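Guanine nucleotide exchange protein (Legionella pneumophila, PDB 1XSZ) probably acts as a guanine nucleotide exchange factor for ADP-ribosylation factors, carrying a capping domain over the active site of its Sec7 domain. Local coordinates at residues M82-Q87 and F121-D126; N242-V247 and T267-S272. One frame throughout, in Å; residues are numbered along the deposited sequence.

From the N terminus the chain first builds a helical Sec7 domain. There, interaction 1 joins the loop between helices 69-80 and 89-98 to the end of helix 106-123, closing a largely helical excursion of 33 residues. The chain then passes into the C-terminal capping domain, where interaction 2 zips edge strand 243-248 to the end of strand 260-268 after a connection of 19 residues that holds helix 252-258 and most of strand 260-268. The two contacts follow in series, neither nested nor crossing. They lie on opposite sides of the chain's centre, their own centres 43 Å apart, and each ties together elements within its own domain.

Interaction 1 of 2, residues M82-Q87 and F121-D126; sequences MNFNGQ and FQQNPD
Within the helical Sec7 domain, the end of helix 106-123 is joined to the loop between helices 69-80 and 89-98 by the side-chain amide of Gln-123, which grips the backbone of Met-82 and Phe-84. Both ends of the amide are used. Its NE2 donates to Met-82 O over 3.2 Å, approaching nearly along the C=O axis, while its OE1 accepts from Phe-84 N at 2.9 Å. The second bond is the more bent at its acceptor, with a C=O...N angle of 142° and the donor tilted somewhat from the carbonyl plane. Because the two bonds pull on opposite ends of one flat group, they fix its rotation. The Gln-123 chain reaches this far by staying extended beyond CG (chi2 177°), with Asn-83 as the residue spanned between the two gripped peptide groups.

Gln-123 also packs on Phe-84, whose CB lies 3.6 Å from Gln-123 OE1 and whose CD2 is 3.7 Å from Gln-123 NE2; ring and amide planes are 31° apart. The Phe-84 ring itself is buried, meeting Phe-116 edge-to-face and touching Phe-96 of helix 89-98. Phe-84 opens a type II beta turn that ends at Gln-87, closed by a backbone bond of 3.2 Å from Gln-87 N to Phe-84 O, with Gly-86 at its third position, at a positive phi. Next in this turn, exposed Asn-85 extends the junction through a water, which accepts from Asn-85 ND2 at 3.0 Å and donates to Gln-123 O at 2.7 Å. Asn-124, the first residue to leave the helical conformation, turns its CB toward the loop, and its ND2 makes a weak hydrogen bond back to Tyr-120 O.

Interaction 2 of 2, residues N242-V247 and T267-S272; sequences NVKTTV and TDNKTS
The Asn-269 carboxamide turns its OD1-ND2 edge to the aliphatic chain of Lys-244, while Asn-242 O lies off its ND2 side, well out of the amide plane; a second carboxamide, that of Asn-242, has Lys-270 CG lying over one face at 3.8 Å from ND2, with the bent lysine chain bringing NZ over the same face. These groups surround the end of an antiparallel ladder in the capping domain, where edge strand 243-248 pairs with strand 260-268. Lys-244 and Thr-267 form a hydrogen-bonded pair: Lys-244 N donates to Thr-267 O at 2.7 Å, and Thr-267 N returns a bond to Lys-244 O at 2.9 Å. Val-243 and Asp-268 follow as a non-hydrogen-bonded pair on the other face of the sheet. Beyond the strand, Asn-269 N still reaches Asn-242 O (2.8 Å), prolonging the ladder into the turn.

Lys-244 CG sits between backbone N and carbonyl carbon (chi1 63°), from where the extended chain runs beside Thr-267, bringing CE to 3.5 Å from Thr-267 CB. The same chain crosses Asn-269 at about a right angle, and CD comes within 3.0 Å of Asn-269 OD1, a tight approach. Thr-267 OG1 is engaged by Gln-274 OE1 on the following strand.

Asp-268 organises the turn as an Asx turn. Lys-270 N meets its OD1 nearly head-on at 2.7 Å, Thr-271 N comes to the same oxygen from above the carboxylate plane, and OD2 accepts from a water that in turn accepts from Asn-242 N.

Interaction 1 of 2, residues M82-Q87 and F121-D126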
# COMPACT_ATOMS: atom_id res chain seq x y z
N MET A 82 -5.11 -8.44 18.26
CA MET A 82 -6.09 -7.38 18.53
C MET A 82 -7.38 -8.05 18.98
O MET A 82 -7.73 -9.12 18.49
CB MET A 82 -6.33 -6.55 17.28
CG MET A 82 -5.11 -5.77 16.82
SD MET A 82 -5.38 -4.84 15.30
CE MET A 82 -6.33 -3.46 15.91
N ASN A 83 -8.09 -7.41 19.91
CA ASN A 83 -9.34 -7.96 20.43
C ASN A 83 -10.57 -7.29 19.81
O ASN A 83 -10.90 -6.16 20.16
CB ASN A 83 -9.39 -7.79 21.95
CG ASN A 83 -10.63 -8.41 22.57
OD1 ASN A 83 -10.95 -8.15 23.74
ND2 ASN A 83 -11.33 -9.23 21.81
N PHE A 84 -11.23 -8.00 18.90
CA PHE A 84 -12.43 -7.47 18.25
C PHE A 84 -13.69 -8.01 18.90
O PHE A 84 -14.80 -7.60 18.54
CB PHE A 84 -12.42 -7.83 16.76
CG PHE A 84 -11.29 -7.20 16.00
CD1 PHE A 84 -11.19 -5.82 15.90
CD2 PHE A 84 -10.30 -8.00 15.42
CE1 PHE A 84 -10.12 -5.23 15.23
CE2 PHE A 84 -9.23 -7.41 14.75
CZ PHE A 84 -9.14 -6.03 14.65
N ASN A 85 -13.53 -8.92 19.85
CA ASN A 85 -14.69 -9.49 20.53
C ASN A 85 -15.38 -8.42 21.36
O ASN A 85 -14.78 -7.78 22.23
CB ASN A 85 -14.25 -10.65 21.43
CG ASN A 85 -15.41 -11.25 22.20
OD1 ASN A 85 -15.89 -10.66 23.18
ND2 ASN A 85 -15.88 -12.41 21.77
N GLY A 86 -16.66 -8.21 21.07
CA GLY A 86 -17.42 -7.21 21.79
C GLY A 86 -17.83 -6.05 20.91
O GLY A 86 -18.82 -5.38 21.17
N GLN A 87 -17.06 -5.81 19.85
CA GLN A 87 -17.34 -4.70 18.94
C GLN A 87 -18.19 -5.11 17.76
O GLN A 87 -18.14 -6.26 17.32
CB GLN A 87 -16.04 -4.11 18.38
CG GLN A 87 -15.10 -3.51 19.39
CD GLN A 87 -13.90 -2.88 18.70
OE1 GLN A 87 -13.79 -1.66 18.60
NE2 GLN A 87 -13.00 -3.72 18.21
N PHE A 121 -13.77 -12.49 11.03
CA PHE A 121 -14.50 -13.74 10.85
C PHE A 121 -14.08 -14.78 11.88
O PHE A 121 -14.92 -15.45 12.48
CB PHE A 121 -14.26 -14.28 9.43
CG PHE A 121 -14.87 -15.63 9.19
CD1 PHE A 121 -16.24 -15.82 9.31
CD2 PHE A 121 -14.07 -16.71 8.84
CE1 PHE A 121 -16.81 -17.08 9.09
CE2 PHE A 121 -14.63 -17.97 8.61
CZ PHE A 121 -16.00 -18.15 8.73
N GLN A 122 -12.77 -14.92 12.09
CA GLN A 122 -12.25 -15.88 13.04
C GLN A 122 -12.79 -15.62 14.45
O GLN A 122 -13.11 -16.55 15.19
CB GLN A 122 -10.72 -15.83 13.05
CG GLN A 122 -10.03 -16.96 13.83
CD GLN A 122 -10.24 -16.85 15.33
OE1 GLN A 122 -9.91 -15.83 15.94
NE2 GLN A 122 -10.79 -17.90 15.92
N GLN A 123 -12.90 -14.34 14.81
CA GLN A 123 -13.39 -13.96 16.13
C GLN A 123 -14.91 -13.77 16.20
O GLN A 123 -15.47 -13.68 17.29
CB GLN A 123 -12.68 -12.68 16.60
CG GLN A 123 -11.21 -12.89 16.97
CD GLN A 123 -10.49 -11.60 17.37
OE1 GLN A 123 -10.97 -10.84 18.22
NE2 GLN A 123 -9.33 -11.36 16.77
N ASN A 124 -15.56 -13.72 15.04
CA ASN A 124 -17.02 -13.54 14.98
C ASN A 124 -17.66 -14.39 13.88
O ASN A 124 -18.29 -13.86 12.97
CB ASN A 124 -17.35 -12.06 14.74
CG ASN A 124 -16.93 -11.17 15.89
OD1 ASN A 124 -17.51 -11.22 16.97
ND2 ASN A 124 -15.91 -10.35 15.66
N PRO A 125 -17.51 -15.72 13.98
CA PRO A 125 -18.06 -16.68 13.00
C PRO A 125 -19.57 -16.59 12.77
O PRO A 125 -20.08 -17.06 11.75
CB PRO A 125 -17.66 -18.03 13.58
CG PRO A 125 -16.42 -17.72 14.36
CD PRO A 125 -16.78 -16.43 15.04
N ASP A 126 -20.29 -16.00 13.72
CA ASP A 126 -21.74 -15.89 13.63
C ASP A 126 -22.28 -14.74 12.78
O ASP A 126 -23.46 -14.70 12.46
CB ASP A 126 -22.34 -15.80 15.04
CG ASP A 126 -21.80 -14.62 15.82
OD1 ASP A 126 -20.56 -14.54 16.01
OD2 ASP A 126 -22.60 -13.77 16.25
O HOH W 1 -14.36 -14.00 19.71

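Interaction 2 of 2, residues N242-V247 and T267-S272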
# COMPACT_ATOMS: atom_id res chain seq x y z
N ASN A 242 15.75 -6.03 -23.02
CA ASN A 242 15.40 -7.33 -22.45
C ASN A 242 14.50 -7.21 -21.22
O ASN A 242 14.51 -8.08 -20.35
CB ASN A 242 16.68 -8.08 -22.05
CG ASN A 242 17.63 -8.26 -23.22
OD1 ASN A 242 17.29 -8.85 -24.24
ND2 ASN A 242 18.84 -7.73 -23.07
N VAL A 243 13.72 -6.14 -21.16
CA VAL A 243 12.81 -5.94 -20.04
C VAL A 243 11.41 -6.43 -20.37
O VAL A 243 10.80 -5.97 -21.34
CB VAL A 243 12.74 -4.45 -19.63
CG1 VAL A 243 11.78 -4.28 -18.45
CG2 VAL A 243 14.12 -3.94 -19.25
N LYS A 244 10.92 -7.37 -19.57
CA LYS A 244 9.59 -7.92 -19.77
C LYS A 244 8.66 -7.25 -18.76
O LYS A 244 9.12 -6.74 -17.74
CB LYS A 244 9.59 -9.43 -19.55
CG LYS A 244 9.97 -9.86 -18.14
CD LYS A 244 9.78 -11.35 -17.94
CE LYS A 244 10.07 -11.75 -16.50
NZ LYS A 244 9.82 -13.20 -16.26
N THR A 245 7.37 -7.26 -19.05
CA THR A 245 6.40 -6.65 -18.16
C THR A 245 5.13 -7.44 -17.98
O THR A 245 4.72 -8.21 -18.86
CB THR A 245 5.99 -5.25 -18.65
OG1 THR A 245 5.49 -5.35 -20.00
CG2 THR A 245 7.17 -4.30 -18.62
N THR A 246 4.51 -7.26 -16.82
CA THR A 246 3.23 -7.88 -16.49
C THR A 246 2.47 -6.72 -15.86
O THR A 246 3.06 -5.85 -15.22
CB THR A 246 3.37 -9.03 -15.47
OG1 THR A 246 4.00 -8.56 -14.27
CG2 THR A 246 4.19 -10.17 -16.06
N VAL A 247 1.16 -6.70 -16.07
CA VAL A 247 0.33 -5.63 -15.53
C VAL A 247 -0.75 -6.17 -14.62
O VAL A 247 -1.52 -7.05 -15.01
CB VAL A 247 -0.33 -4.81 -16.65
CG1 VAL A 247 -1.23 -3.73 -16.04
CG2 VAL A 247 0.73 -4.18 -17.54
N THR A 267 10.79 -6.56 -15.41
CA THR A 267 11.81 -7.53 -15.04
C THR A 267 12.78 -7.70 -16.20
O THR A 267 12.37 -7.97 -17.32
CB THR A 267 11.19 -8.90 -14.72
OG1 THR A 267 10.20 -8.76 -13.69
CG2 THR A 267 12.27 -9.86 -14.24
N ASP A 268 14.07 -7.51 -15.92
CA ASP A 268 15.09 -7.68 -16.95
C ASP A 268 15.40 -9.17 -17.01
O ASP A 268 15.87 -9.76 -16.04
CB ASP A 268 16.35 -6.89 -16.58
CG ASP A 268 17.38 -6.91 -17.69
OD1 ASP A 268 17.85 -8.01 -18.05
OD2 ASP A 268 17.73 -5.82 -18.20
N ASN A 269 15.13 -9.78 -18.16
CA ASN A 269 15.35 -11.21 -18.35
C ASN A 269 16.80 -11.67 -18.26
O ASN A 269 17.07 -12.86 -18.16
CB ASN A 269 14.76 -11.66 -19.69
CG ASN A 269 13.25 -11.51 -19.75
OD1 ASN A 269 12.53 -12.07 -18.92
ND2 ASN A 269 12.77 -10.75 -20.72
N LYS A 270 17.73 -10.72 -18.30
CA LYS A 270 19.15 -11.07 -18.24
C LYS A 270 19.82 -10.79 -16.89
O LYS A 270 20.66 -11.57 -16.45
CB LYS A 270 19.91 -10.34 -19.35
CG LYS A 270 19.44 -10.71 -20.75
CD LYS A 270 19.62 -12.20 -21.01
CE LYS A 270 18.99 -12.61 -22.33
NZ LYS A 270 17.52 -12.35 -22.34
N THR A 271 19.43 -9.70 -16.25
CA THR A 271 20.01 -9.32 -14.96
C THR A 271 19.09 -9.64 -13.79
O THR A 271 19.52 -9.64 -12.64
CB THR A 271 20.34 -7.82 -14.93
OG1 THR A 271 19.12 -7.07 -15.04
CG2 THR A 271 21.26 -7.45 -16.08
N SER A 272 17.82 -9.89 -14.09
CA SER A 272 16.82 -10.19 -13.08
C SER A 272 16.42 -8.96 -12.28
O SER A 272 15.66 -9.05 -11.31
CB SER A 272 17.31 -11.29 -12.13
OG SER A 272 17.45 -12.52 -12.82
O HOH W 2 17.65 -5.12 -20.83
O HOH W 3 7.84 -8.47 -15.05